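Local coordinates for protein 16S rRNA methyltransferase (Streptomyces sp. DSM 40477, PDB 3MQ2) that methylates N1 of adenine 1408 in 16S ribosomal RNA, using S-adenosyl-L-methionine as methyl donor, and so confers resistance to aminoglycosides such as kanamycin and apramycin, at residues H103-W108 with A190-S195; R198-S203 with F207-L212. All coordinates share one frame; numbering follows the deposited sequence.

Contact 1: residues H103-W108 with A190-S195; sequences HVLMPW and AGLETS. With SAH (S-adenosyl-L-homocysteine), chain C.
Leu-192 turns its CB toward the end of strand 99-105, where CD1 of Leu-105 lies 4.3 Å from that CB. Branched aliphatic chains suit this apolar place, with a methyl of Leu-105 resting against Leu-192 while Leu-105 also packs on Leu-137 and Ala-139 of the next strand. Glu-193 then breaks the helical path: it takes positive phi (60°), its CB points away from the strand, and its N still bonds to the O of Ala-190.

This bend brings Thr-194 round to face the strand end, and its two branches do different work. The methyl CG2 rests 3.8 Å from CD1 of Leu-105, the two side chains crossing at a slant. OG1 caps the backbone N of Trp-196 at the start of helix 196-200 and has CG of Met-106 4.2 Å away; a threonine can thus serve an apolar neighbour and a helix start at once. The homocysteine carboxylate of SAH is pressed unusually close to this residue, and its exact position there is doubtful. Next along, Ser-195 gives its backbone N to SAH O in a weak bond of 3.3 Å, bent to 135° at the hydrogen.

The strand end holds the other pole of the amino acid: the amino N of SAH donates to Leu-105 O at 2.8 Å. Further on, Trp-108, with CG between its backbone N and carbonyl carbon (chi1 60°), brings CD1 to 3.4 Å from C5' of SAH, next to the sulfur. The end of strand 99-105 with the loop after it, and the loop before helix 196-200, thereby enclose the amino acid end of the cofactor, as expected of a Rossmann-like class I methyltransferase pocket.

Contact 2: residues R198-S203 with F207-L212; sequences RRLHSS and FDVLAL
OD1 of Asp-208 is gripped by two groups, OG of Ser-203 and NE2 of His-143. Ser-203 is the donor to it across the contact, at 2.7 Å, and approaches on the syn side of the carboxylate, 16° out of its plane. With OG set anti to the backbone N (chi1 177°), the serine hydroxyl reaches across to the aspartate; the same oxygen is also bonded to the backbone N of Asp-205, which ties it to the short loop that follows. Serine suits its place because one hydroxyl can donate to the carboxylate and accept from Asp-205 N, and aspartate because one carboxylate oxygen can take both partners.

Beside this polar pair, Leu-200 covers the aliphatic part of the aspartate: its CD1 lies 4.0 Å from CB of Asp-208, and the two side chains run past one another in opposite senses. The same methyl continues to CG2 of Val-209, 4.4 Å away, the first strand residue here. A type I turn from Leu-200 to Ser-203, closed by Ser-203 N to Leu-200 O, lets both residues direct their CB toward 207-212. It is a helix-to-strand connection, packing the last part of the weakly bonded helix 196-200 against the start of the antiparallel strand 209-216 of the Rossmann-like methyltransferase sheet.

How the contacts relate
Met-106 joins the two contacts, whose centres are 9 Å apart. Its CE lies 3.5 Å from CD1 of Leu-200 and 3.7 Å from CG2 of Val-209, so a residue of the cofactor pocket in contact 1 packs into the apolar part of contact 2. Along the chain the two follow in series, and helix 196-200 leads from one to the other: Thr-194 caps its start, beside the SAH carboxylate, and Leu-200, in its last turn, belongs to contact 2. Both contacts also reach one mixed sheet, through strands 99-105 and 209-216, which are separated by strand 134-141. Contact 1 touches SAH directly, whereas the side chain of Leu-200 stays about 8 Å from it, one layer behind the pocket.

Contact 1: residues H103-W108 with A190-S195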
loop_
_atom_site.group_PDB
_atom_site.type_symbol
_atom_site.label_atom_id
_atom_site.label_comp_id
_atom_site.label_asym_id
_atom_site.label_seq_id
_atom_site.Cartn_x
_atom_site.Cartn_y
_atom_site.Cartn_z
ATOM N N HIS A 103 2.988 -2.498 0.687
ATOM C CA HIS A 103 1.834 -2.733 -0.184
ATOM C C HIS A 103 1.326 -1.425 -0.765
ATOM O O HIS A 103 1.232 -0.421 -0.064
ATOM C CB HIS A 103 0.680 -3.392 0.583
ATOM C CG HIS A 103 0.999 -4.742 1.133
ATOM N ND1 HIS A 103 0.099 -5.461 1.894
ATOM C CD2 HIS A 103 2.115 -5.504 1.054
ATOM C CE1 HIS A 103 0.643 -6.608 2.249
ATOM N NE2 HIS A 103 1.868 -6.662 1.749
ATOM N N VAL A 104 1.004 -1.445 -2.053
ATOM C CA VAL A 104 0.295 -0.333 -2.678
ATOM C C VAL A 104 -0.837 -0.952 -3.474
ATOM O O VAL A 104 -0.599 -1.547 -4.532
ATOM C CB VAL A 104 1.187 0.465 -3.643
ATOM C CG1 VAL A 104 0.376 1.636 -4.272
ATOM C CG2 VAL A 104 2.419 1.005 -2.917
ATOM N N LEU A 105 -2.062 -0.841 -2.972
ATOM C CA LEU A 105 -3.164 -1.602 -3.566
ATOM C C LEU A 105 -4.174 -0.696 -4.253
ATOM O O LEU A 105 -4.706 0.218 -3.645
ATOM C CB LEU A 105 -3.868 -2.456 -2.506
ATOM C CG LEU A 105 -3.000 -3.374 -1.644
ATOM C CD1 LEU A 105 -3.889 -4.253 -0.773
ATOM C CD2 LEU A 105 -2.097 -4.232 -2.508
ATOM N N MET A 106 -4.437 -0.964 -5.525
ATOM C CA MET A 106 -5.423 -0.198 -6.300
ATOM C C MET A 106 -5.202 1.309 -6.270
ATOM O O MET A 106 -6.148 2.058 -6.036
ATOM C CB MET A 106 -6.849 -0.486 -5.802
ATOM C CG MET A 106 -7.060 -1.877 -5.278
ATOM S SD MET A 106 -6.878 -3.040 -6.631
ATOM C CE MET A 106 -8.409 -2.719 -7.503
ATOM N N PRO A 107 -3.970 1.768 -6.539
ATOM C CA PRO A 107 -3.729 3.209 -6.451
ATOM C C PRO A 107 -4.439 3.983 -7.555
ATOM O O PRO A 107 -4.696 3.449 -8.641
ATOM C CB PRO A 107 -2.212 3.315 -6.630
ATOM C CG PRO A 107 -1.877 2.134 -7.504
ATOM C CD PRO A 107 -2.762 1.035 -6.968
ATOM N N TRP A 108 -4.759 5.238 -7.261
ATOM C CA TRP A 108 -5.147 6.186 -8.296
ATOM C C TRP A 108 -4.524 7.537 -7.964
ATOM O O TRP A 108 -3.857 7.677 -6.934
ATOM C CB TRP A 108 -6.677 6.275 -8.463
ATOM C CG TRP A 108 -7.479 6.709 -7.254
ATOM C CD1 TRP A 108 -8.006 5.904 -6.279
ATOM C CD2 TRP A 108 -7.878 8.046 -6.929
ATOM N NE1 TRP A 108 -8.700 6.671 -5.360
ATOM C CE2 TRP A 108 -8.627 7.985 -5.737
ATOM C CE3 TRP A 108 -7.675 9.292 -7.536
ATOM C CZ2 TRP A 108 -9.172 9.124 -5.133
ATOM C CZ3 TRP A 108 -8.211 10.428 -6.929
ATOM C CH2 TRP A 108 -8.957 10.330 -5.744
ATOM N N ALA A 190 -10.212 -10.236 -3.911
ATOM C CA ALA A 190 -11.124 -10.229 -2.774
ATOM C C ALA A 190 -10.414 -10.622 -1.480
ATOM O O ALA A 190 -10.745 -10.119 -0.402
ATOM C CB ALA A 190 -12.325 -11.147 -3.036
ATOM N N GLY A 191 -9.435 -11.519 -1.589
ATOM C CA GLY A 191 -8.672 -11.964 -0.436
ATOM C C GLY A 191 -7.831 -10.860 0.177
ATOM O O GLY A 191 -7.462 -10.926 1.350
ATOM N N LEU A 192 -7.514 -9.845 -0.618
ATOM C CA LEU A 192 -6.768 -8.688 -0.110
ATOM C C LEU A 192 -7.598 -7.865 0.865
ATOM O O LEU A 192 -7.059 -7.073 1.641
ATOM C CB LEU A 192 -6.304 -7.799 -1.263
ATOM C CG LEU A 192 -5.276 -8.438 -2.201
ATOM C CD1 LEU A 192 -5.052 -7.553 -3.424
ATOM C CD2 LEU A 192 -3.982 -8.705 -1.465
ATOM N N GLU A 193 -8.914 -8.040 0.805
ATOM C CA GLU A 193 -9.841 -7.323 1.675
ATOM C C GLU A 193 -9.784 -5.807 1.523
ATOM O O GLU A 193 -9.689 -5.090 2.519
ATOM C CB GLU A 193 -9.601 -7.692 3.137
ATOM C CG GLU A 193 -9.881 -9.136 3.472
ATOM C CD GLU A 193 -11.348 -9.413 3.679
ATOM O OE1 GLU A 193 -12.166 -8.507 3.417
ATOM O OE2 GLU A 193 -11.683 -10.538 4.108
ATOM N N THR A 194 -9.839 -5.312 0.291
ATOM C CA THR A 194 -9.979 -3.876 0.096
ATOM C C THR A 194 -11.417 -3.509 -0.288
ATOM O O THR A 194 -12.187 -4.358 -0.735
ATOM C CB THR A 194 -8.964 -3.313 -0.932
ATOM O OG1 THR A 194 -9.566 -3.205 -2.226
ATOM C CG2 THR A 194 -7.718 -4.192 -1.010
ATOM N N SER A 195 -11.765 -2.240 -0.114
ATOM C CA SER A 195 -13.100 -1.756 -0.442
ATOM C C SER A 195 -13.383 -1.891 -1.933
ATOM O O SER A 195 -14.528 -1.761 -2.374
ATOM C CB SER A 195 -13.258 -0.291 -0.023
ATOM O OG SER A 195 -12.425 0.564 -0.793
HETATM N N SAH C . -5.703 0.566 -1.057
HETATM C CA SAH C . -7.056 0.901 -0.645
HETATM C CB SAH C . -7.505 2.229 -1.253
HETATM C CG SAH C . -7.171 2.388 -2.732
HETATM S SD SAH C . -8.050 3.791 -3.464
HETATM C C SAH C . -7.994 -0.214 -1.062
HETATM O O SAH C . -9.178 -0.206 -0.723
HETATM O OXT SAH C . -7.571 -1.140 -1.753
HETATM C "C5'" SAH C . -6.455 4.643 -3.568
HETATM C "C4'" SAH C . -6.135 5.407 -2.287
HETATM O "O4'" SAH C . -4.873 6.025 -2.426
HETATM C "C3'" SAH C . -7.131 6.530 -1.991
HETATM O "O3'" SAH C . -7.591 6.400 -0.669
HETATM C "C2'" SAH C . -6.352 7.823 -2.088
HETATM O "O2'" SAH C . -6.728 8.728 -1.066
HETATM C "C1'" SAH C . -4.930 7.336 -1.896
HETATM N N9 SAH C . -3.911 8.161 -2.556
HETATM C C8 SAH C . -3.851 8.590 -3.856
HETATM N N7 SAH C . -2.707 9.315 -4.007
HETATM C C5 SAH C . -2.055 9.333 -2.815
HETATM C C6 SAH C . -0.865 9.909 -2.395
HETATM N N6 SAH C . -0.112 10.610 -3.239
HETATM N N1 SAH C . -0.466 9.736 -1.090
HETATM C C2 SAH C . -1.231 9.008 -0.203
HETATM N N3 SAH C . -2.417 8.444 -0.615
HETATM C C4 SAH C . -2.803 8.607 -1.903
#

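Contact 2: residues R198-S203 with F207-L212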
loop_
_atom_site.group_PDB
_atom_site.type_symbol
_atom_site.label_atom_id
_atom_site.label_comp_id
_atom_site.label_asym_id
_atom_site.label_seq_id
_atom_site.Cartn_x
_atom_site.Cartn_y
_atom_site.Cartn_z
ATOM N N ARG A 198 -16.000 -4.537 -3.831
ATOM C CA ARG A 198 -17.395 -4.219 -4.084
ATOM C C ARG A 198 -17.548 -3.498 -5.418
ATOM O O ARG A 198 -18.407 -3.850 -6.224
ATOM C CB ARG A 198 -17.966 -3.371 -2.948
ATOM C CG ARG A 198 -19.481 -3.397 -2.874
ATOM C CD ARG A 198 -20.004 -2.376 -1.881
ATOM N NE ARG A 198 -19.327 -2.451 -0.588
ATOM C CZ ARG A 198 -18.320 -1.661 -0.226
ATOM N NH1 ARG A 198 -17.869 -0.734 -1.060
ATOM N NH2 ARG A 198 -17.763 -1.796 0.969
ATOM N N ARG A 199 -16.707 -2.494 -5.645
ATOM C CA ARG A 199 -16.747 -1.724 -6.884
ATOM C C ARG A 199 -16.489 -2.623 -8.079
ATOM O O ARG A 199 -17.108 -2.468 -9.132
ATOM C CB ARG A 199 -15.714 -0.595 -6.846
ATOM C CG ARG A 199 -15.607 0.199 -8.146
ATOM C CD ARG A 199 -14.787 1.474 -7.958
ATOM N NE ARG A 199 -14.416 2.099 -9.229
ATOM C CZ ARG A 199 -15.052 3.130 -9.781
ATOM N NH1 ARG A 199 -16.108 3.670 -9.180
ATOM N NH2 ARG A 199 -14.627 3.621 -10.936
ATOM N N LEU A 200 -15.582 -3.581 -7.907
ATOM C CA LEU A 200 -15.216 -4.482 -8.996
ATOM C C LEU A 200 -16.139 -5.682 -9.170
ATOM O O LEU A 200 -16.018 -6.409 -10.157
ATOM C CB LEU A 200 -13.776 -4.978 -8.815
ATOM C CG LEU A 200 -12.690 -3.898 -8.844
ATOM C CD1 LEU A 200 -11.328 -4.487 -8.456
ATOM C CD2 LEU A 200 -12.621 -3.208 -10.204
ATOM N N HIS A 201 -17.059 -5.899 -8.233
ATOM C CA HIS A 201 -17.912 -7.087 -8.287
ATOM C C HIS A 201 -18.728 -7.145 -9.575
ATOM O O HIS A 201 -18.982 -8.230 -10.107
ATOM C CB HIS A 201 -18.837 -7.165 -7.062
ATOM C CG HIS A 201 -19.742 -8.364 -7.058
ATOM N ND1 HIS A 201 -19.282 -9.648 -6.851
ATOM C CD2 HIS A 201 -21.079 -8.466 -7.230
ATOM C CE1 HIS A 201 -20.300 -10.490 -6.903
ATOM N NE2 HIS A 201 -21.403 -9.798 -7.127
ATOM N N SER A 202 -19.108 -5.979 -10.090
ATOM C CA SER A 202 -19.917 -5.904 -11.308
ATOM C C SER A 202 -19.104 -5.965 -12.605
ATOM O O SER A 202 -19.676 -6.006 -13.699
ATOM C CB SER A 202 -20.768 -4.629 -11.295
ATOM O OG SER A 202 -19.940 -3.481 -11.281
ATOM N N SER A 203 -17.777 -5.966 -12.491
ATOM C CA SER A 203 -16.933 -6.021 -13.677
ATOM C C SER A 203 -17.219 -7.269 -14.484
ATOM O O SER A 203 -17.458 -8.341 -13.925
ATOM C CB SER A 203 -15.450 -6.014 -13.304
ATOM O OG SER A 203 -14.629 -6.129 -14.460
ATOM N N PHE A 207 -9.885 -10.089 -15.969
ATOM C CA PHE A 207 -9.111 -9.692 -14.803
ATOM C C PHE A 207 -9.233 -8.196 -14.621
ATOM O O PHE A 207 -9.329 -7.453 -15.597
ATOM C CB PHE A 207 -7.633 -10.009 -14.991
ATOM C CG PHE A 207 -7.330 -11.468 -15.079
ATOM C CD1 PHE A 207 -7.471 -12.288 -13.973
ATOM C CD2 PHE A 207 -6.860 -12.009 -16.264
ATOM C CE1 PHE A 207 -7.172 -13.650 -14.061
ATOM C CE2 PHE A 207 -6.551 -13.362 -16.358
ATOM C CZ PHE A 207 -6.705 -14.176 -15.245
ATOM N N ASP A 208 -9.197 -7.763 -13.369
ATOM C CA ASP A 208 -9.271 -6.347 -13.047
ATOM C C ASP A 208 -7.964 -5.816 -12.496
ATOM O O ASP A 208 -7.779 -4.609 -12.430
ATOM C CB ASP A 208 -10.338 -6.113 -11.990
ATOM C CG ASP A 208 -11.695 -6.562 -12.445
ATOM O OD1 ASP A 208 -12.055 -6.217 -13.583
ATOM O OD2 ASP A 208 -12.388 -7.248 -11.670
ATOM N N VAL A 209 -7.076 -6.717 -12.079
ATOM C CA VAL A 209 -5.889 -6.310 -11.329
ATOM C C VAL A 209 -4.645 -7.019 -11.840
ATOM O O VAL A 209 -4.683 -8.212 -12.154
ATOM C CB VAL A 209 -6.071 -6.619 -9.835
ATOM C CG1 VAL A 209 -4.767 -6.405 -9.058
ATOM C CG2 VAL A 209 -7.195 -5.772 -9.245
ATOM N N LEU A 210 -3.548 -6.278 -11.930
ATOM C CA LEU A 210 -2.245 -6.833 -12.268
ATOM C C LEU A 210 -1.348 -6.654 -11.045
ATOM O O LEU A 210 -1.158 -5.536 -10.574
ATOM C CB LEU A 210 -1.634 -6.063 -13.442
ATOM C CG LEU A 210 -0.285 -6.525 -13.988
ATOM C CD1 LEU A 210 -0.423 -7.940 -14.534
ATOM C CD2 LEU A 210 0.207 -5.576 -15.068
ATOM N N ALA A 211 -0.801 -7.757 -10.534
ATOM C CA ALA A 211 0.074 -7.720 -9.359
ATOM C C ALA A 211 1.547 -7.658 -9.743
ATOM O O ALA A 211 2.046 -8.520 -10.458
ATOM C CB ALA A 211 -0.176 -8.937 -8.467
ATOM N N LEU A 212 2.229 -6.634 -9.245
ATOM C CA LEU A 212 3.668 -6.483 -9.426
ATOM C C LEU A 212 4.323 -6.788 -8.094
ATOM O O LEU A 212 4.032 -6.129 -7.102
ATOM C CB LEU A 212 3.999 -5.036 -9.819
ATOM C CG LEU A 212 3.270 -4.413 -11.017
ATOM C CD1 LEU A 212 3.650 -2.946 -11.168
ATOM C CD2 LEU A 212 3.568 -5.163 -12.293
#